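Local coordinates for hydrolase (Burkholderia cenocepacia, PDB 4QKU), which probably hydrolyses fumarylacetoacetate to fumarate and acetoacetate, the last step of phenylalanine and tyrosine breakdown, as a metal-dependent member of the FAH family, at residues Q63-L67 against A68-R72. Numbering follows the deposited sequence.
Sequences QIVDL and AALAR
Asp66 and Ala69 meet where strand 63-66 turns directly into helix 67-72, with Asp66 as the N-cap. Followed outward, the aspartate begins with its CB, where Asp66 CB lies 3.8 Å from Ala69 CB. Its CG is anti to the backbone N (chi1 -170°), which brings the carboxylate alongside the first turn, with CG 3.6 Å from Ala69 CB, a contact the small alanine methyl permits. At the tip the two oxygens part ways: OD1 accepts from Ala69 N at 3.1 Å, an almost straight bond (172°) that reaches it from above the carboxylate plane, while OD2 forms a salt bridge with Arg55. Aspartate suits the N-cap because its short acid can accept from an amide of the first turn, and its negative charge probably also interacts favourably with the partly positive N-terminal end of the helix. The backbone O of Asp66 then takes Leu70 N at 2.9 Å, opening the helical bonding, and Leu67 O receives Ala71 N. Val65 CG1 touches Leu70 CD2 (3.7 Å), and apolar branched side chains suit this buried junction. Leu67 and Leu70 both pack on Leu108 of helix 98-111, while strand 63-66 runs between antiparallel strands 55-60 and 130-132.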
# COMPACT_ATOMS: atom_id res chain seq x y z
N GLN B 63 29.25 -17.05 -1.03
CA GLN B 63 28.49 -17.86 -1.97
C GLN B 63 26.99 -17.68 -1.74
O GLN B 63 26.57 -17.09 -0.75
CB GLN B 63 28.80 -19.34 -1.74
CG GLN B 63 30.22 -19.76 -1.96
CD GLN B 63 30.61 -19.64 -3.41
OE1 GLN B 63 30.04 -20.30 -4.28
NE2 GLN B 63 31.61 -18.80 -3.69
N ILE B 64 26.21 -18.25 -2.66
CA ILE B 64 24.77 -18.39 -2.52
C ILE B 64 24.37 -19.83 -2.80
O ILE B 64 24.77 -20.44 -3.78
CB ILE B 64 23.99 -17.49 -3.48
CG1 ILE B 64 24.35 -16.03 -3.21
CG2 ILE B 64 22.48 -17.70 -3.33
CD1 ILE B 64 23.83 -15.05 -4.26
N VAL B 65 23.54 -20.36 -1.91
CA VAL B 65 22.92 -21.65 -2.08
C VAL B 65 21.67 -21.51 -2.99
O VAL B 65 20.70 -20.83 -2.67
CB VAL B 65 22.52 -22.24 -0.73
CG1 VAL B 65 22.01 -23.65 -0.90
CG2 VAL B 65 23.74 -22.26 0.19
N ASP B 66 21.72 -22.22 -4.11
CA ASP B 66 20.63 -22.28 -5.04
C ASP B 66 19.66 -23.32 -4.50
O ASP B 66 19.83 -24.50 -4.73
CB ASP B 66 21.16 -22.69 -6.42
CG ASP B 66 20.13 -22.55 -7.52
OD1 ASP B 66 18.93 -22.87 -7.30
OD2 ASP B 66 20.51 -22.17 -8.65
N LEU B 67 18.62 -22.85 -3.82
CA LEU B 67 17.63 -23.76 -3.22
C LEU B 67 16.93 -24.72 -4.21
O LEU B 67 16.75 -25.88 -3.89
CB LEU B 67 16.58 -22.98 -2.41
CG LEU B 67 17.09 -22.17 -1.22
CD1 LEU B 67 15.93 -21.57 -0.44
CD2 LEU B 67 17.95 -23.05 -0.31
N ALA B 68 16.51 -24.21 -5.37
CA ALA B 68 15.85 -25.04 -6.38
C ALA B 68 16.74 -26.18 -6.81
O ALA B 68 16.33 -27.34 -6.79
CB ALA B 68 15.46 -24.22 -7.60
N ALA B 69 17.99 -25.83 -7.14
CA ALA B 69 19.01 -26.81 -7.54
C ALA B 69 19.29 -27.83 -6.46
O ALA B 69 19.48 -29.01 -6.73
CB ALA B 69 20.31 -26.12 -7.93
N LEU B 70 19.31 -27.36 -5.22
CA LEU B 70 19.54 -28.25 -4.08
C LEU B 70 18.37 -29.22 -3.95
O LEU B 70 18.57 -30.41 -3.66
CB LEU B 70 19.75 -27.43 -2.81
CG LEU B 70 20.63 -28.01 -1.71
CD1 LEU B 70 22.06 -28.25 -2.19
CD2 LEU B 70 20.61 -27.09 -0.50
N ALA B 71 17.15 -28.72 -4.20
CA ALA B 71 15.95 -29.56 -4.11
C ALA B 71 15.92 -30.61 -5.23
O ALA B 71 15.65 -31.78 -4.96
CB ALA B 71 14.70 -28.71 -4.15
N ARG B 72 16.27 -30.21 -6.45
CA ARG B 72 16.34 -31.15 -7.56
C ARG B 72 17.32 -32.28 -7.28
O ARG B 72 17.06 -33.42 -7.64
CB ARG B 72 16.70 -30.44 -8.87
CG ARG B 72 15.49 -29.83 -9.55
CD ARG B 72 15.81 -29.36 -10.96
NE ARG B 72 16.69 -28.19 -10.90
CZ ARG B 72 16.27 -26.93 -10.73
NH1 ARG B 72 17.15 -25.93 -10.68
NH2 ARG B 72 14.96 -26.62 -10.62